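Local coordinates for serpin (Taeniopygia guttata, PDB 5HGC), which probably inhibits serine proteases in the manner of serpins and binds a cortisol-type steroid, at residues L65-T70 with E79-L84; H86-N89 with G94-L97; N98-I103 with E147-G152; Q124-T129 with N143-R148. One frame throughout, in Å; residues are numbered along the deposited sequence.

Interaction 1. Residues L65-T70 with E79-L84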
loop_
_atom_site.group_PDB
_atom_site.type_symbol
_atom_site.label_atom_id
_atom_site.label_comp_id
_atom_site.label_asym_id
_atom_site.label_seq_id
_atom_site.Cartn_x
_atom_site.Cartn_y
_atom_site.Cartn_z
ATOM N N LEU A 65 -0.921 -13.680 6.506
ATOM C CA LEU A 65 -1.168 -12.294 6.834
ATOM C C LEU A 65 -0.549 -11.842 8.183
ATOM O O LEU A 65 -0.816 -10.701 8.604
ATOM C CB LEU A 65 -2.685 -12.015 6.777
ATOM C CG LEU A 65 -3.314 -11.994 5.355
ATOM C CD1 LEU A 65 -4.827 -11.767 5.502
ATOM C CD2 LEU A 65 -2.645 -11.050 4.347
ATOM N N ALA A 66 0.245 -12.734 8.832
ATOM C CA ALA A 66 0.943 -12.542 10.133
ATOM C C ALA A 66 0.029 -12.458 11.361
ATOM O O ALA A 66 0.333 -11.749 12.327
ATOM C CB ALA A 66 1.890 -11.351 10.092
ATOM N N PHE A 67 -1.120 -13.116 11.305
ATOM C CA PHE A 67 -1.928 -13.325 12.503
ATOM C C PHE A 67 -1.637 -14.703 13.129
ATOM O O PHE A 67 -1.470 -15.720 12.406
ATOM C CB PHE A 67 -3.413 -13.234 12.172
ATOM C CG PHE A 67 -3.833 -11.893 11.716
ATOM C CD1 PHE A 67 -4.063 -10.873 12.644
ATOM C CD2 PHE A 67 -3.994 -11.618 10.328
ATOM C CE1 PHE A 67 -4.460 -9.622 12.202
ATOM C CE2 PHE A 67 -4.360 -10.342 9.906
ATOM C CZ PHE A 67 -4.582 -9.349 10.854
ATOM N N ASN A 68 -1.606 -14.747 14.460
ATOM C CA ASN A 68 -1.407 -16.005 15.159
ATOM C C ASN A 68 -2.737 -16.396 15.791
ATOM O O ASN A 68 -3.217 -15.803 16.781
ATOM C CB ASN A 68 -0.268 -15.874 16.177
ATOM C CG ASN A 68 -0.084 -17.112 17.053
ATOM O OD1 ASN A 68 -0.858 -18.091 16.999
ATOM N ND2 ASN A 68 0.949 -17.059 17.894
ATOM N N LEU A 69 -3.336 -17.415 15.193
ATOM C CA LEU A 69 -4.708 -17.781 15.523
ATOM C C LEU A 69 -4.909 -18.256 16.952
ATOM O O LEU A 69 -6.014 -18.135 17.491
ATOM C CB LEU A 69 -5.239 -18.783 14.505
ATOM C CG LEU A 69 -5.704 -18.225 13.150
ATOM C CD1 LEU A 69 -6.323 -16.827 13.265
ATOM C CD2 LEU A 69 -4.549 -18.214 12.179
ATOM N N THR A 70 -3.829 -18.738 17.577
ATOM C CA THR A 70 -3.851 -19.117 19.001
ATOM C C THR A 70 -3.922 -17.883 19.920
ATOM O O THR A 70 -4.218 -18.026 21.096
ATOM C CB THR A 70 -2.702 -20.088 19.410
ATOM O OG1 THR A 70 -1.432 -19.427 19.305
ATOM C CG2 THR A 70 -2.692 -21.375 18.535
ATOM N N GLU A 79 -13.536 -8.071 12.195
ATOM C CA GLU A 79 -14.040 -6.853 12.854
ATOM C C GLU A 79 -13.041 -5.735 12.668
ATOM O O GLU A 79 -13.428 -4.593 12.331
ATOM C CB GLU A 79 -14.211 -7.079 14.334
ATOM C CG GLU A 79 -15.650 -7.195 14.754
ATOM C CD GLU A 79 -15.821 -8.122 15.946
ATOM O OE1 GLU A 79 -14.922 -8.173 16.835
ATOM O OE2 GLU A 79 -16.871 -8.806 15.982
ATOM N N GLY A 80 -11.761 -6.106 12.878
ATOM C CA GLY A 80 -10.601 -5.261 12.728
ATOM C C GLY A 80 -10.561 -4.636 11.356
ATOM O O GLY A 80 -10.480 -3.378 11.236
ATOM N N PHE A 81 -10.633 -5.494 10.318
ATOM C CA PHE A 81 -10.513 -5.001 8.968
ATOM C C PHE A 81 -11.757 -4.232 8.580
ATOM O O PHE A 81 -11.651 -3.262 7.846
ATOM C CB PHE A 81 -10.273 -6.118 7.975
ATOM C CG PHE A 81 -8.875 -6.595 7.942
ATOM C CD1 PHE A 81 -7.840 -5.761 7.427
ATOM C CD2 PHE A 81 -8.551 -7.898 8.411
ATOM C CE1 PHE A 81 -6.509 -6.220 7.425
ATOM C CE2 PHE A 81 -7.221 -8.355 8.386
ATOM C CZ PHE A 81 -6.207 -7.522 7.884
ATOM N N HIS A 82 -12.938 -4.627 9.067
ATOM C CA HIS A 82 -14.083 -3.767 8.759
ATOM C C HIS A 82 -13.890 -2.333 9.350
ATOM O O HIS A 82 -14.258 -1.268 8.775
ATOM C CB HIS A 82 -15.400 -4.365 9.262
ATOM C CG HIS A 82 -16.532 -3.404 9.141
ATOM N ND1 HIS A 82 -17.062 -3.040 7.917
ATOM C CD2 HIS A 82 -17.149 -2.628 10.058
ATOM C CE1 HIS A 82 -17.979 -2.104 8.090
ATOM N NE2 HIS A 82 -18.068 -1.852 9.381
ATOM N N ASN A 83 -13.346 -2.300 10.549
ATOM C CA ASN A 83 -13.188 -1.025 11.219
ATOM C C ASN A 83 -12.128 -0.210 10.474
ATOM O O ASN A 83 -12.318 0.992 10.220
ATOM C CB ASN A 83 -12.859 -1.273 12.687
ATOM C CG ASN A 83 -12.662 -0.003 13.502
ATOM O OD1 ASN A 83 -11.889 -0.059 14.416
ATOM N ND2 ASN A 83 -13.357 1.109 13.203
ATOM N N LEU A 84 -11.058 -0.883 10.075
ATOM C CA LEU A 84 -10.030 -0.258 9.282
ATOM C C LEU A 84 -10.540 0.309 7.960
ATOM O O LEU A 84 -10.310 1.493 7.693
ATOM C CB LEU A 84 -8.899 -1.260 9.078
ATOM C CG LEU A 84 -7.621 -0.893 8.350
ATOM C CD1 LEU A 84 -6.965 0.355 8.982
ATOM C CD2 LEU A 84 -6.770 -2.135 8.515
#
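Phe67 and Phe81 reach toward each other from opposite directions and meet at the rims of their rings, each CG lying anti to its own carbonyl carbon (chi1 -65° at Phe67). CE2 and CZ of each ring form the contact: Phe67 CZ lies 3.7 Å from Phe81 CE2, and the two CE2 atoms of Phe67 and Phe81 are 3.8 Å apart. The planes stand at 79° with the centroids 5.9 Å apart, and neither ring lies over the face of the other; this is a van der Waals meeting of rims and not a stack. Long, flat side chains suit the place, because the backbones stay well apart, with CA of Phe67 and CA of Gly80 separated by 11.8 Å. Both rings are buried. The far end of 65-70 is different, exposed and poorly ordered at Thr70, and its polar groups turn to one another: as modelled, Asn68 OD1 accepts from Thr70 N at 3.1 Å, making an Asx turn, and from Thr70 OG1 at 2.7 Å, both donors arriving on one face of the amide. Just before Phe67, Ala66 takes a positive phi as the C-prime residue of the Schellman motif that ends helix 55-64, and its carbonyl accepts a hydrogen bond from Asn14. The aromatic pair thus links the loop after helix 55-64 to helix 74-89, with Asn15 of helix 12-29 touching both rings and helix 39-52 packing against Phe81 through Ser43, Thr44 and Ala47.

Interaction 2. Residues H86-N89 with G94-L97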
loop_
_atom_site.group_PDB
_atom_site.type_symbol
_atom_site.label_atom_id
_atom_site.label_comp_id
_atom_site.label_asym_id
_atom_site.label_seq_id
_atom_site.Cartn_x
_atom_site.Cartn_y
_atom_site.Cartn_z
ATOM N N HIS A 86 -13.567 1.003 7.040
ATOM C CA HIS A 86 -14.539 2.037 7.328
ATOM C C HIS A 86 -13.824 3.378 7.618
ATOM O O HIS A 86 -14.181 4.423 7.080
ATOM C CB HIS A 86 -15.469 1.586 8.472
ATOM C CG HIS A 86 -16.513 2.599 8.827
ATOM N ND1 HIS A 86 -16.279 3.635 9.714
ATOM C CD2 HIS A 86 -17.785 2.756 8.392
ATOM C CE1 HIS A 86 -17.360 4.384 9.813
ATOM N NE2 HIS A 86 -18.289 3.869 9.023
ATOM N N MET A 87 -12.771 3.328 8.424
ATOM C CA MET A 87 -12.052 4.550 8.761
ATOM C C MET A 87 -11.262 5.158 7.655
ATOM O O MET A 87 -11.313 6.374 7.507
ATOM C CB MET A 87 -11.196 4.343 9.972
ATOM C CG MET A 87 -12.160 4.187 11.134
ATOM S SD MET A 87 -11.357 4.218 12.710
ATOM C CE MET A 87 -11.067 6.011 12.731
ATOM N N LEU A 88 -10.586 4.308 6.867
ATOM C CA LEU A 88 -9.823 4.737 5.707
ATOM C C LEU A 88 -10.675 5.268 4.565
ATOM O O LEU A 88 -10.281 6.228 3.868
ATOM C CB LEU A 88 -8.919 3.605 5.204
ATOM C CG LEU A 88 -7.900 3.123 6.227
ATOM C CD1 LEU A 88 -7.177 1.922 5.635
ATOM C CD2 LEU A 88 -6.969 4.264 6.635
ATOM N N ASN A 89 -11.837 4.645 4.368
ATOM C CA ASN A 89 -12.713 5.054 3.279
ATOM C C ASN A 89 -13.706 6.090 3.604
ATOM O O ASN A 89 -14.145 6.727 2.682
ATOM C CB ASN A 89 -13.353 3.866 2.572
ATOM C CG ASN A 89 -12.347 3.141 1.700
ATOM O OD1 ASN A 89 -11.187 3.576 1.580
ATOM N ND2 ASN A 89 -12.747 2.021 1.133
ATOM N N GLY A 94 -10.259 10.918 8.236
ATOM C CA GLY A 94 -8.962 11.542 7.997
ATOM C C GLY A 94 -8.114 11.190 6.790
ATOM O O GLY A 94 -7.020 11.733 6.655
ATOM N N VAL A 95 -8.585 10.285 5.928
ATOM C CA VAL A 95 -7.750 9.743 4.867
ATOM C C VAL A 95 -8.437 9.788 3.522
ATOM O O VAL A 95 -7.871 10.313 2.574
ATOM C CB VAL A 95 -7.291 8.314 5.173
ATOM C CG1 VAL A 95 -6.290 7.824 4.136
ATOM C CG2 VAL A 95 -6.625 8.242 6.532
ATOM N N GLN A 96 -9.665 9.268 3.453
ATOM C CA GLN A 96 -10.420 9.124 2.187
ATOM C C GLN A 96 -9.574 8.397 1.172
ATOM O O GLN A 96 -9.246 8.941 0.123
ATOM C CB GLN A 96 -10.919 10.468 1.616
ATOM C CG GLN A 96 -12.061 11.101 2.404
ATOM C CD GLN A 96 -12.015 12.613 2.361
ATOM O OE1 GLN A 96 -12.801 13.255 1.650
ATOM N NE2 GLN A 96 -11.075 13.193 3.112
ATOM N N LEU A 97 -9.203 7.171 1.505
ATOM C CA LEU A 97 -8.205 6.448 0.753
ATOM C C LEU A 97 -8.873 5.886 -0.513
ATOM O O LEU A 97 -8.241 5.747 -1.559
ATOM C CB LEU A 97 -7.662 5.355 1.645
ATOM C CG LEU A 97 -6.628 4.410 1.093
ATOM C CD1 LEU A 97 -5.342 5.143 0.695
ATOM C CD2 LEU A 97 -6.391 3.316 2.144
HETATM O O HOH W 1 -11.073 8.628 5.856
#
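Leu88 O, near the C-terminal end of helix 74-89, accepts a nearly straight hydrogen bond from Leu97 N at 2.8 Å, with 169° at the hydrogen. The donor is tilted from the carbonyl plane, and the bond ties the returning chain to the last turn of the helix. A water beside it joins the same two backbones: it donates to Met87 O and accepts from Gln96 N at 2.9 Å. Gln96 has the positive phi of a left-handed conformation, and its exposed side chain starts out away from the helix. The apolar side is built by branched residues running side by side in the same direction. Leu88 spreads its two methyls between neighbours, CD1 resting 3.8 Å from Leu97 CD2 and CD2 lying 4.0 Å from Val95 CG2. Leucine suits this place because its fork can serve both partners at once. Asn89 begins by pointing away, but its amide bends back toward Leu97; OD1 is hydrogen-bonded just beyond these residues, and ND2 is engaged by Gln124 and Met99 O. The apolar side chains of the loop between helix 74-89 and strand 100-106 thereby face the interior, Leu88 and Val95 against Leu368 of strand 366-373, and Leu97 against Val173 and Phe175 of strand 167-176.

Interaction 3. Residues N98-I103 with E147-G152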
loop_
_atom_site.group_PDB
_atom_site.type_symbol
_atom_site.label_atom_id
_atom_site.label_comp_id
_atom_site.label_asym_id
_atom_site.label_seq_id
_atom_site.Cartn_x
_atom_site.Cartn_y
_atom_site.Cartn_z
ATOM N N ASN A 98 -10.175 5.612 -0.396
ATOM C CA ASN A 98 -10.965 4.958 -1.414
ATOM C C ASN A 98 -10.380 3.641 -1.932
ATOM O O ASN A 98 -10.259 3.421 -3.119
ATOM C CB ASN A 98 -11.417 5.968 -2.478
ATOM C CG ASN A 98 -12.285 7.097 -1.856
ATOM O OD1 ASN A 98 -13.128 6.846 -0.972
ATOM N ND2 ASN A 98 -12.052 8.345 -2.283
ATOM N N MET A 99 -10.032 2.749 -1.020
ATOM C CA MET A 99 -9.396 1.501 -1.434
ATOM C C MET A 99 -10.485 0.520 -1.746
ATOM O O MET A 99 -11.491 0.476 -1.049
ATOM C CB MET A 99 -8.466 0.956 -0.366
ATOM C CG MET A 99 -9.055 0.667 0.999
ATOM S SD MET A 99 -7.952 -0.514 1.817
ATOM C CE MET A 99 -8.749 -0.444 3.400
ATOM N N MET A 100 -10.282 -0.252 -2.809
ATOM C CA MET A 100 -11.329 -1.129 -3.338
ATOM C C MET A 100 -10.833 -2.523 -3.671
ATOM O O MET A 100 -9.713 -2.698 -4.177
ATOM C CB MET A 100 -11.981 -0.480 -4.544
ATOM C CG MET A 100 -12.748 0.789 -4.173
ATOM S SD MET A 100 -12.946 2.149 -5.379
ATOM C CE MET A 100 -11.271 2.685 -5.807
ATOM N N ASN A 101 -11.693 -3.488 -3.339
ATOM C CA ASN A 101 -11.558 -4.932 -3.572
ATOM C C ASN A 101 -12.659 -5.364 -4.506
ATOM O O ASN A 101 -13.805 -4.948 -4.314
ATOM C CB ASN A 101 -11.859 -5.666 -2.281
ATOM C CG ASN A 101 -10.768 -5.507 -1.280
ATOM O OD1 ASN A 101 -9.575 -5.394 -1.659
ATOM N ND2 ASN A 101 -11.141 -5.473 0.012
ATOM N N ALA A 102 -12.335 -6.156 -5.522
ATOM C CA ALA A 102 -13.344 -6.745 -6.398
ATOM C C ALA A 102 -12.910 -8.147 -6.768
ATOM O O ALA A 102 -11.704 -8.438 -6.787
ATOM C CB ALA A 102 -13.625 -5.902 -7.632
ATOM N N ILE A 103 -13.913 -9.016 -6.967
ATOM C CA ILE A 103 -13.729 -10.328 -7.555
ATOM C C ILE A 103 -14.473 -10.500 -8.857
ATOM O O ILE A 103 -15.581 -10.020 -9.006
ATOM C CB ILE A 103 -13.972 -11.509 -6.602
ATOM C CG1 ILE A 103 -15.401 -11.537 -6.069
ATOM C CG2 ILE A 103 -12.982 -11.447 -5.476
ATOM C CD1 ILE A 103 -15.814 -12.821 -5.345
ATOM N N GLU A 147 -11.304 1.935 -14.223
ATOM C CA GLU A 147 -11.241 3.316 -14.615
ATOM C C GLU A 147 -12.384 4.152 -14.045
ATOM O O GLU A 147 -12.165 5.272 -13.563
ATOM C CB GLU A 147 -11.187 3.435 -16.125
ATOM C CG GLU A 147 -11.184 4.875 -16.620
ATOM C CD GLU A 147 -11.010 4.927 -18.116
ATOM O OE1 GLU A 147 -10.725 3.852 -18.710
ATOM O OE2 GLU A 147 -11.149 6.034 -18.688
ATOM N N ARG A 148 -13.586 3.606 -14.083
ATOM C CA ARG A 148 -14.742 4.372 -13.694
ATOM C C ARG A 148 -14.736 4.547 -12.174
ATOM O O ARG A 148 -15.067 5.617 -11.647
ATOM C CB ARG A 148 -16.023 3.692 -14.194
ATOM C CG ARG A 148 -17.227 4.570 -14.031
ATOM C CD ARG A 148 -18.339 4.253 -15.002
ATOM N NE ARG A 148 -19.401 5.247 -14.807
ATOM C CZ ARG A 148 -20.571 5.307 -15.454
ATOM N NH1 ARG A 148 -20.929 4.427 -16.410
ATOM N NH2 ARG A 148 -21.405 6.285 -15.126
ATOM N N LYS A 149 -14.319 3.482 -11.498
ATOM C CA LYS A 149 -14.299 3.368 -10.044
ATOM C C LYS A 149 -13.270 4.383 -9.487
ATOM O O LYS A 149 -13.457 4.921 -8.405
ATOM C CB LYS A 149 -13.962 1.894 -9.698
ATOM C CG LYS A 149 -14.607 1.224 -8.490
ATOM C CD LYS A 149 -16.003 1.698 -8.125
ATOM C CE LYS A 149 -16.622 0.835 -7.032
ATOM N NZ LYS A 149 -16.198 0.915 -5.591
ATOM N N THR A 150 -12.228 4.698 -10.261
ATOM C CA THR A 150 -11.118 5.509 -9.758
ATOM C C THR A 150 -11.152 6.900 -10.350
ATOM O O THR A 150 -10.151 7.606 -10.337
ATOM C CB THR A 150 -9.702 4.866 -9.958
ATOM O OG1 THR A 150 -9.382 4.768 -11.342
ATOM C CG2 THR A 150 -9.595 3.484 -9.312
ATOM N N HIS A 151 -12.322 7.296 -10.845
ATOM C CA HIS A 151 -12.516 8.600 -11.523
ATOM C C HIS A 151 -11.400 8.906 -12.514
ATOM O O HIS A 151 -10.963 10.031 -12.623
ATOM C CB HIS A 151 -12.770 9.738 -10.515
ATOM C CG HIS A 151 -14.032 9.553 -9.727
ATOM N ND1 HIS A 151 -14.263 10.181 -8.530
ATOM C CD2 HIS A 151 -15.119 8.771 -9.949
ATOM C CE1 HIS A 151 -15.445 9.814 -8.057
ATOM N NE2 HIS A 151 -15.985 8.959 -8.900
ATOM N N GLY A 152 -10.932 7.871 -13.205
ATOM C CA GLY A 152 -10.002 8.053 -14.260
ATOM C C GLY A 152 -8.598 7.790 -13.844
ATOM O O GLY A 152 -7.781 7.528 -14.695
#
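Met100 lays its thioether across the side chain of Lys149. SD is the atom that touches most closely, 3.5 Å from Lys149 NZ and 3.6 Å from Lys149 CG, so that the lysine curls round the sulfur with both its aliphatic root and its ammonium end. Met100 CG is also near that end, 3.7 Å from Lys149 NZ. The terminal methyl turns the other way: a bend at the last torsion, chi3 -60°, brings Met100 CE to 4.0 Å from Thr150 CG2. Methionine fits because a flexible, unbranched chain can follow a helix end, and its polarisable sulfur can probably accept a nearby charge. Lys149 owes its curl to bends at chi2 (31°, away from a staggered value) and chi4, and its NZ also makes a long, weak ion pair with Glu126 OE2. Replacing Met100 by an alanine would probably open a gap beneath the helix end and leave the Lys149 chain freer to turn. Farther out, Thr150 is fixed by its OG1, which is hydrogen-bonded to Ile146 O and Ile154 N, leaving the methyl for Met100. His151, with positive phi, is the C-prime residue of a Schellman motif in which Gly152 N reaches Glu147 O at 2.9 Å. Gly152 follows at backbone angles that call for glycine. The contact places the end of helix 135-149 over strand 100-106, which lies between strands 126-130 and 167-176, and Phe172 of the latter touches both Met100 and Thr150.

Interaction 4. Residues Q124-T129 with N143-R148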
loop_
_atom_site.group_PDB
_atom_site.type_symbol
_atom_site.label_atom_id
_atom_site.label_comp_id
_atom_site.label_asym_id
_atom_site.label_seq_id
_atom_site.Cartn_x
_atom_site.Cartn_y
_atom_site.Cartn_z
ATOM N N GLN A 124 -16.891 -4.318 2.002
ATOM C CA GLN A 124 -17.398 -3.585 0.813
ATOM C C GLN A 124 -17.074 -4.284 -0.547
ATOM O O GLN A 124 -16.828 -3.606 -1.532
ATOM C CB GLN A 124 -16.910 -2.122 0.773
ATOM C CG GLN A 124 -16.760 -1.329 2.100
ATOM C CD GLN A 124 -15.988 0.034 1.919
ATOM O OE1 GLN A 124 -15.104 0.186 1.028
ATOM N NE2 GLN A 124 -16.316 1.021 2.773
ATOM N N LEU A 125 -17.034 -5.612 -0.597
ATOM C CA LEU A 125 -16.776 -6.337 -1.843
ATOM C C LEU A 125 -17.838 -6.099 -2.921
ATOM O O LEU A 125 -19.088 -6.186 -2.677
ATOM C CB LEU A 125 -16.671 -7.844 -1.599
ATOM C CG LEU A 125 -16.673 -8.698 -2.892
ATOM C CD1 LEU A 125 -15.365 -8.521 -3.641
ATOM C CD2 LEU A 125 -16.917 -10.190 -2.634
ATOM N N GLU A 126 -17.327 -5.819 -4.121
ATOM C CA GLU A 126 -18.155 -5.940 -5.340
ATOM C C GLU A 126 -17.703 -7.177 -6.058
ATOM O O GLU A 126 -16.496 -7.301 -6.315
ATOM C CB GLU A 126 -18.001 -4.744 -6.285
ATOM C CG GLU A 126 -18.474 -3.475 -5.613
ATOM C CD GLU A 126 -18.502 -2.246 -6.501
ATOM O OE1 GLU A 126 -17.774 -2.153 -7.513
ATOM O OE2 GLU A 126 -19.294 -1.343 -6.185
ATOM N N ALA A 127 -18.647 -8.069 -6.385
ATOM C CA ALA A 127 -18.340 -9.320 -7.104
ATOM C C ALA A 127 -19.054 -9.338 -8.452
ATOM O O ALA A 127 -20.206 -8.890 -8.551
ATOM C CB ALA A 127 -18.805 -10.495 -6.268
ATOM N N PHE A 128 -18.376 -9.840 -9.482
ATOM C CA PHE A 128 -18.894 -9.819 -10.896
ATOM C C PHE A 128 -18.781 -11.201 -11.526
ATOM O O PHE A 128 -17.733 -11.861 -11.415
ATOM C CB PHE A 128 -18.133 -8.840 -11.780
ATOM C CG PHE A 128 -18.206 -7.421 -11.294
ATOM C CD1 PHE A 128 -17.330 -6.948 -10.284
ATOM C CD2 PHE A 128 -19.159 -6.542 -11.817
ATOM C CE1 PHE A 128 -17.424 -5.649 -9.808
ATOM C CE2 PHE A 128 -19.250 -5.214 -11.343
ATOM C CZ PHE A 128 -18.385 -4.765 -10.335
ATOM N N THR A 129 -19.886 -11.644 -12.129
ATOM C CA THR A 129 -19.923 -12.851 -12.965
ATOM C C THR A 129 -19.231 -12.438 -14.247
ATOM O O THR A 129 -19.549 -11.385 -14.873
ATOM C CB THR A 129 -21.361 -13.249 -13.345
ATOM O OG1 THR A 129 -22.231 -13.089 -12.230
ATOM C CG2 THR A 129 -21.371 -14.673 -13.680
ATOM N N ASN A 143 -11.307 -3.305 -17.156
ATOM C CA ASN A 143 -10.512 -2.079 -17.156
ATOM C C ASN A 143 -11.353 -0.818 -17.139
ATOM O O ASN A 143 -10.969 0.194 -16.519
ATOM C CB ASN A 143 -9.538 -2.073 -18.319
ATOM C CG ASN A 143 -8.489 -3.166 -18.200
ATOM O OD1 ASN A 143 -8.046 -3.521 -17.078
ATOM N ND2 ASN A 143 -8.094 -3.732 -19.346
ATOM N N ASP A 144 -12.520 -0.898 -17.772
ATOM C CA ASP A 144 -13.496 0.166 -17.694
ATOM C C ASP A 144 -14.031 0.313 -16.282
ATOM O O ASP A 144 -14.339 1.439 -15.832
ATOM C CB ASP A 144 -14.649 -0.092 -18.650
ATOM C CG ASP A 144 -14.254 0.122 -20.117
ATOM O OD1 ASP A 144 -13.155 0.686 -20.386
ATOM O OD2 ASP A 144 -15.047 -0.289 -20.995
ATOM N N TYR A 145 -14.130 -0.828 -15.591
ATOM C CA TYR A 145 -14.628 -0.853 -14.245
ATOM C C TYR A 145 -13.652 -0.133 -13.311
ATOM O O TYR A 145 -14.072 0.774 -12.531
ATOM C CB TYR A 145 -14.895 -2.272 -13.806
ATOM C CG TYR A 145 -15.085 -2.370 -12.337
ATOM C CD1 TYR A 145 -16.283 -1.923 -11.721
ATOM C CD2 TYR A 145 -14.033 -2.891 -11.509
ATOM C CE1 TYR A 145 -16.430 -2.011 -10.344
ATOM C CE2 TYR A 145 -14.174 -2.955 -10.134
ATOM C CZ TYR A 145 -15.379 -2.530 -9.578
ATOM O OH TYR A 145 -15.521 -2.665 -8.256
ATOM N N ILE A 146 -12.366 -0.504 -13.421
ATOM C CA ILE A 146 -11.290 0.127 -12.624
ATOM C C ILE A 146 -11.203 1.595 -12.947
ATOM O O ILE A 146 -11.085 2.411 -12.036
ATOM C CB ILE A 146 -9.906 -0.519 -12.803
ATOM C CG1 ILE A 146 -10.013 -2.064 -12.748
ATOM C CG2 ILE A 146 -8.905 0.007 -11.765
ATOM C CD1 ILE A 146 -10.424 -2.687 -11.420
ATOM N N GLU A 147 -11.304 1.935 -14.223
ATOM C CA GLU A 147 -11.241 3.316 -14.615
ATOM C C GLU A 147 -12.384 4.152 -14.045
ATOM O O GLU A 147 -12.165 5.272 -13.563
ATOM C CB GLU A 147 -11.187 3.435 -16.125
ATOM C CG GLU A 147 -11.184 4.875 -16.620
ATOM C CD GLU A 147 -11.010 4.927 -18.116
ATOM O OE1 GLU A 147 -10.725 3.852 -18.710
ATOM O OE2 GLU A 147 -11.149 6.034 -18.688
ATOM N N ARG A 148 -13.586 3.606 -14.083
ATOM C CA ARG A 148 -14.742 4.372 -13.694
ATOM C C ARG A 148 -14.736 4.547 -12.174
ATOM O O ARG A 148 -15.067 5.617 -11.647
ATOM C CB ARG A 148 -16.023 3.692 -14.194
ATOM C CG ARG A 148 -17.227 4.570 -14.031
ATOM C CD ARG A 148 -18.339 4.253 -15.002
ATOM N NE ARG A 148 -19.401 5.247 -14.807
ATOM C CZ ARG A 148 -20.571 5.307 -15.454
ATOM N NH1 ARG A 148 -20.929 4.427 -16.410
ATOM N NH2 ARG A 148 -21.405 6.285 -15.126
#
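Swung opposite its backbone nitrogen (chi1 166°), the ring of Tyr145 reaches down from helix 135-149 to Glu126 and Phe128, whose side chains rise from strand 126-130 with chi1 near -60°. This is the serpin arrangement of helix F lying across beta-sheet A, here at the sheet's edge. Beyond CG the Glu126 chain is extended, which carries its carboxylate to the edge of the tyrosine ring, and Tyr145 OH donates a hydrogen bond to OE1. The modelled separation of Tyr145 OH and Glu126 OE1, 2.4 Å, is very short, and its exact value is doubtful. Phe128 comes edge-to-face against one face of Tyr145, the planes at 63° and the centroids 4.8 Å apart. Tyrosine suits the place because its ring offers a face to Phe128 while its hydroxyl is placed to meet the Glu126 carboxylate. A leucine in its place would probably leave the Glu126 carboxylate without its hydroxyl donor and Phe128 without a ring face to meet. Tyr145 also touches Ala102 of strand 100-106 and Phe172 of strand 167-176, and the Phe128 ring meets that of Phe104. In the aromatic pair, Phe128 CE1 stands 3.7 Å above the tyrosine plane, offset toward the rim, and Phe128 CZ comes within 3.4 Å of Tyr145 CE1.

Interactions 1 and 2 are buried and both draw on helix 74-89, the first through an aromatic pair midway along it, the second where it ends, with a backbone hydrogen bond, a water and branched aliphatics. Interactions 3 and 4 share helix 135-149 and seat it on neighbouring strands, their centres about 7 Å apart. Interaction 3 is partly buried and rests on a thioether against a lysine, whereas interaction 4, at the surface, adds a carboxylate-phenol bond, modelled very short, to its rings. Glu126 connects these two, and Ile103 bonds to strand 126-130 through its backbone. Asn89 of interaction 2 reaches the segments of both, at Met99 and Gln124.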